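Local coordinates for protein catalase (Pseudomonas syringae, PDB 1M7S) that decomposes hydrogen peroxide into water and oxygen with a heme cofactor, protecting the cell from peroxide damage, at residues 32-35 with 36-40; 147-151 with 152-156. All coordinates share one frame; numbering follows the deposited sequence.

Overall arrangement
Both contacts are local, between residues a few positions apart, but they lie in different settings. Interaction 1 is buried, lying within helix 32-41 far from the chain centre, where other subunits and a heme surround it; interaction 2 is a surface contact, in the loop between helices 137-144 and 155-163 and at the start of the second. The first combines regular backbone bonds with leucine packing and amide-to-methylene contact. The second depends on a carboxylate, a guanidinium and an amide linked by hydrogen bonds and a salt bridge. Their centres are 39 Å apart and they do not touch, yet both meet the third subunit.

Interaction 1 of 2, residues 32-35 with 36-40; sequences VQLL and QKLQR
Q33 and K37, one turn apart on helix 32-41, meet through the flat end of one and the aliphatic stem of the other. The helix belongs to the N-terminal arm of catalase, which lies far from the centre of its own chain and packs among the other subunits of the tetramer. The Q33 chain runs anti to its own backbone nitrogen (chi1 163°) and then bends at the next bond, which carries its amide up the helix until NE2 lies 3.4 Å from CD of K37. The lysine stem passes the amide at a slant, a van der Waals contact between methylenes and a polar group, and both polar ends look elsewhere: Q33 NE2 and K37 NZ each bond to N15 OD1, while NZ also forms a salt bridge with D139 of the third subunit and a hydrogen bond to the I135 carbonyl of that same subunit.

A water links two side-chain amide oxygens: water 1 lies 3.0 Å from Q33 OE1 and 2.7 Å from Q36 OE1, joining two glutamine side chains that do not meet directly. Q36 OE1 also accepts from the backbone N of D7.

L34 and L38 form the apolar counterpart, with CD1 of L34 3.8 Å from CD1 of L38. L38 keeps CG beside its backbone nitrogen (chi1 -70°), which brings CG to 3.4 Å from the L34 carbonyl oxygen; its side chain also touches a bound heme and P138 of the third subunit. Beneath these pairs run the i to i+4 bonds of the alpha-helix, from Q36 N to V32 O at 2.9 Å through Q39 N to L35 O at 2.8 Å.

The chemistry thus divides: Q33 and Q36 bond within their own chain, to N15 and D7, whereas K37 and Q39, the latter through D334 of the second subunit, add specific polar bonds between subunits to the leucine packing.

Interaction 2 of 2, residues 147-151 with 152-156; sequences DPRTN and LDNDS
D147 and N154 meet across a turn that leads into helix 155-163, an Asx turn at its start and an N-cap at its end. The backbone N of D147 bonds to L152 O at 2.8 Å, closing the turn between D147 and L152. The aspartate carboxylate, turned anti to its backbone nitrogen (chi1 -168°), then serves four donors. OD1 takes R149 N on its anti lone pair, which closes the Asx turn, and R149 NE on its syn side; OD2 takes R149 NH2 on its syn side at 2.8 Å and N154 ND2 on its anti side at 3.1 Å.

R149 therefore grips D147 side-on, NE to one oxygen and NH2 to the other, in a salt bridge that fixes the rotation of the carboxylate. The N154 amide lies nearly coplanar with that carboxylate, the planes 17° apart, and water 2 accepts from both R149 NH2 and N154 ND2.

At T150 the hydroxyl oxygen receives L152 N at 3.2 Å, and the two side chains cross at about a right angle. N151 takes a left-handed backbone conformation (phi 63°), which turns the chain between T150 and L152; its OD1 bonds to H97 of the third subunit, whose N239 packs against L152. The loop thus belongs partly to a subunit interface.

One amide joins the two motifs: while ND2 of N154 holds the aspartate, its OD1 caps the helix, accepting from S156 N at 3.3 Å and from S156 OG at 2.6 Å, both approaching from the same face of the amide plane.

Interaction 1 of 2, residues 32-35 with 36-40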
loop_
_atom_site.group_PDB
_atom_site.type_symbol
_atom_site.label_atom_id
_atom_site.label_comp_id
_atom_site.label_asym_id
_atom_site.label_seq_id
_atom_site.Cartn_x
_atom_site.Cartn_y
_atom_site.Cartn_z
ATOM N N VAL A 32 -12.434 22.258 0.391
ATOM C CA VAL A 32 -11.316 21.506 -0.161
ATOM C C VAL A 32 -10.000 21.753 0.573
ATOM O O VAL A 32 -9.172 20.809 0.579
ATOM C CB VAL A 32 -11.183 21.742 -1.682
ATOM C CG1 VAL A 32 -12.501 21.347 -2.360
ATOM C CG2 VAL A 32 -10.880 23.166 -2.049
ATOM N N GLN A 33 -9.791 22.924 1.183
ATOM C CA GLN A 33 -8.555 23.131 1.942
ATOM C C GLN A 33 -8.596 22.263 3.196
ATOM O O GLN A 33 -7.583 21.591 3.532
ATOM C CB GLN A 33 -8.279 24.593 2.282
ATOM C CG GLN A 33 -7.249 24.875 3.398
ATOM C CD GLN A 33 -5.827 24.650 2.912
ATOM O OE1 GLN A 33 -5.647 23.987 1.882
ATOM N NE2 GLN A 33 -4.799 25.135 3.601
ATOM N N LEU A 34 -9.710 22.307 3.937
ATOM C CA LEU A 34 -9.761 21.422 5.117
ATOM C C LEU A 34 -9.469 19.976 4.724
ATOM O O LEU A 34 -8.646 19.268 5.364
ATOM C CB LEU A 34 -11.132 21.549 5.780
ATOM C CG LEU A 34 -11.454 20.585 6.914
ATOM C CD1 LEU A 34 -10.532 20.879 8.113
ATOM C CD2 LEU A 34 -12.906 20.770 7.314
ATOM N N LEU A 35 -10.172 19.432 3.728
ATOM C CA LEU A 35 -10.071 18.038 3.326
ATOM C C LEU A 35 -8.690 17.683 2.798
ATOM O O LEU A 35 -8.151 16.638 3.211
ATOM C CB LEU A 35 -11.083 17.666 2.203
ATOM C CG LEU A 35 -12.524 17.287 2.574
ATOM C CD1 LEU A 35 -12.584 15.883 3.170
ATOM C CD2 LEU A 35 -13.140 18.211 3.587
ATOM N N GLN A 36 -8.049 18.577 2.024
ATOM C CA GLN A 36 -6.714 18.220 1.558
ATOM C C GLN A 36 -5.710 18.148 2.690
ATOM O O GLN A 36 -4.863 17.265 2.707
ATOM C CB GLN A 36 -6.202 19.238 0.517
ATOM C CG GLN A 36 -4.881 18.723 -0.110
ATOM C CD GLN A 36 -4.591 19.591 -1.352
ATOM O OE1 GLN A 36 -4.073 20.698 -1.175
ATOM N NE2 GLN A 36 -4.936 19.058 -2.517
ATOM N N LYS A 37 -5.696 19.153 3.589
ATOM C CA LYS A 37 -4.765 19.180 4.685
ATOM C C LYS A 37 -4.982 17.950 5.560
ATOM O O LYS A 37 -3.959 17.390 5.935
ATOM C CB LYS A 37 -4.923 20.375 5.655
ATOM C CG LYS A 37 -4.669 21.716 5.041
ATOM C CD LYS A 37 -4.986 22.821 6.045
ATOM C CE LYS A 37 -3.979 22.913 7.189
ATOM N NZ LYS A 37 -4.255 24.204 7.938
ATOM N N LEU A 38 -6.237 17.578 5.803
ATOM C CA LEU A 38 -6.457 16.400 6.663
ATOM C C LEU A 38 -6.041 15.116 5.928
ATOM O O LEU A 38 -5.359 14.302 6.549
ATOM C CB LEU A 38 -7.893 16.354 7.177
ATOM C CG LEU A 38 -8.294 17.411 8.221
ATOM C CD1 LEU A 38 -9.765 17.204 8.595
ATOM C CD2 LEU A 38 -7.385 17.261 9.444
ATOM N N GLN A 39 -6.341 14.979 4.647
ATOM C CA GLN A 39 -5.943 13.730 3.962
ATOM C C GLN A 39 -4.458 13.584 3.879
ATOM O O GLN A 39 -3.896 12.476 3.947
ATOM C CB GLN A 39 -6.652 13.657 2.598
ATOM C CG GLN A 39 -8.138 13.361 2.775
ATOM C CD GLN A 39 -8.778 12.726 1.539
ATOM O OE1 GLN A 39 -8.960 13.371 0.484
ATOM N NE2 GLN A 39 -9.199 11.467 1.677
ATOM N N ARG A 40 -3.713 14.699 3.627
ATOM C CA ARG A 40 -2.275 14.585 3.595
ATOM C C ARG A 40 -1.749 14.214 4.983
ATOM O O ARG A 40 -0.856 13.384 5.148
ATOM C CB ARG A 40 -1.595 15.934 3.183
ATOM C CG ARG A 40 -1.721 16.168 1.654
ATOM C CD ARG A 40 -1.035 15.077 0.828
ATOM N NE ARG A 40 0.381 14.976 1.090
ATOM C CZ ARG A 40 1.381 15.722 0.633
ATOM N NH1 ARG A 40 2.639 15.464 1.041
ATOM N NH2 ARG A 40 1.185 16.744 -0.181
HETATM O O HOH W 1 -3.705 21.794 1.285
#

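Interaction 2 of 2, residues 147-151 with 152-156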
loop_
_atom_site.group_PDB
_atom_site.type_symbol
_atom_site.label_atom_id
_atom_site.label_comp_id
_atom_site.label_asym_id
_atom_site.label_seq_id
_atom_site.Cartn_x
_atom_site.Cartn_y
_atom_site.Cartn_z
ATOM N N ASP A 147 7.598 -8.891 24.327
ATOM C CA ASP A 147 6.627 -10.021 24.283
ATOM C C ASP A 147 5.454 -9.611 23.390
ATOM O O ASP A 147 4.909 -8.530 23.557
ATOM C CB ASP A 147 6.158 -10.159 25.726
ATOM C CG ASP A 147 5.368 -11.431 26.008
ATOM O OD1 ASP A 147 4.397 -11.707 25.285
ATOM O OD2 ASP A 147 5.743 -12.096 26.991
ATOM N N PRO A 148 4.986 -10.492 22.530
ATOM C CA PRO A 148 3.909 -10.231 21.583
ATOM C C PRO A 148 2.556 -10.052 22.256
ATOM O O PRO A 148 1.600 -9.557 21.622
ATOM C CB PRO A 148 3.838 -11.413 20.591
ATOM C CG PRO A 148 4.644 -12.455 21.345
ATOM C CD PRO A 148 5.633 -11.762 22.238
ATOM N N ARG A 149 2.437 -10.553 23.485
ATOM C CA ARG A 149 1.168 -10.397 24.197
ATOM C C ARG A 149 1.089 -9.026 24.843
ATOM O O ARG A 149 -0.023 -8.551 25.056
ATOM C CB ARG A 149 1.165 -11.427 25.396
ATOM C CG ARG A 149 1.144 -12.859 24.899
ATOM C CD ARG A 149 1.450 -13.888 26.005
ATOM N NE ARG A 149 2.854 -13.873 26.422
ATOM C CZ ARG A 149 3.418 -14.792 27.205
ATOM N NH1 ARG A 149 2.675 -15.805 27.708
ATOM N NH2 ARG A 149 4.718 -14.698 27.472
ATOM N N THR A 150 2.196 -8.380 25.205
ATOM C CA THR A 150 2.112 -7.157 25.997
ATOM C C THR A 150 2.877 -5.921 25.533
ATOM O O THR A 150 2.760 -4.856 26.125
ATOM C CB THR A 150 2.670 -7.412 27.436
ATOM O OG1 THR A 150 4.051 -7.801 27.345
ATOM C CG2 THR A 150 1.862 -8.454 28.202
ATOM N N ASN A 151 3.748 -6.093 24.564
ATOM C CA ASN A 151 4.664 -5.005 24.168
ATOM C C ASN A 151 5.597 -4.640 25.290
ATOM O O ASN A 151 6.121 -3.503 25.323
ATOM C CB ASN A 151 3.880 -3.819 23.587
ATOM C CG ASN A 151 4.692 -2.861 22.761
ATOM O OD1 ASN A 151 5.525 -3.318 21.992
ATOM N ND2 ASN A 151 4.447 -1.530 22.908
ATOM N N LEU A 152 5.952 -5.512 26.245
ATOM C CA LEU A 152 6.901 -5.239 27.294
ATOM C C LEU A 152 8.085 -6.198 27.137
ATOM O O LEU A 152 7.922 -7.325 26.656
ATOM C CB LEU A 152 6.301 -5.495 28.710
ATOM C CG LEU A 152 5.189 -4.502 29.095
ATOM C CD1 LEU A 152 4.430 -5.065 30.273
ATOM C CD2 LEU A 152 5.819 -3.128 29.330
ATOM N N ASP A 153 9.239 -5.746 27.572
ATOM C CA ASP A 153 10.464 -6.554 27.501
ATOM C C ASP A 153 10.260 -7.762 28.422
ATOM O O ASP A 153 9.649 -7.687 29.481
ATOM C CB ASP A 153 11.652 -5.684 27.885
ATOM C CG ASP A 153 11.934 -4.593 26.877
ATOM O OD1 ASP A 153 11.695 -4.719 25.664
ATOM O OD2 ASP A 153 12.440 -3.494 27.247
ATOM N N ASN A 154 10.748 -8.922 28.020
ATOM C CA ASN A 154 10.577 -10.163 28.792
ATOM C C ASN A 154 11.747 -11.039 28.375
ATOM O O ASN A 154 11.672 -11.784 27.398
ATOM C CB ASN A 154 9.253 -10.848 28.446
ATOM C CG ASN A 154 9.095 -12.174 29.193
ATOM O OD1 ASN A 154 10.016 -12.603 29.906
ATOM N ND2 ASN A 154 7.941 -12.835 29.012
ATOM N N ASP A 155 12.878 -10.898 29.096
ATOM C CA ASP A 155 14.073 -11.615 28.664
ATOM C C ASP A 155 14.046 -13.113 28.867
ATOM O O ASP A 155 14.814 -13.775 28.135
ATOM C CB ASP A 155 15.323 -11.000 29.271
ATOM C CG ASP A 155 15.499 -9.517 29.044
ATOM O OD1 ASP A 155 14.903 -8.848 28.156
ATOM O OD2 ASP A 155 16.304 -8.937 29.838
ATOM N N SER A 156 13.052 -13.713 29.527
ATOM C CA SER A 156 12.946 -15.163 29.518
ATOM C C SER A 156 12.796 -15.676 28.097
ATOM O O SER A 156 13.126 -16.861 27.875
ATOM C CB SER A 156 11.796 -15.562 30.480
ATOM O OG SER A 156 10.560 -15.146 29.890
HETATM O O HOH W 2 6.847 -15.719 29.420
#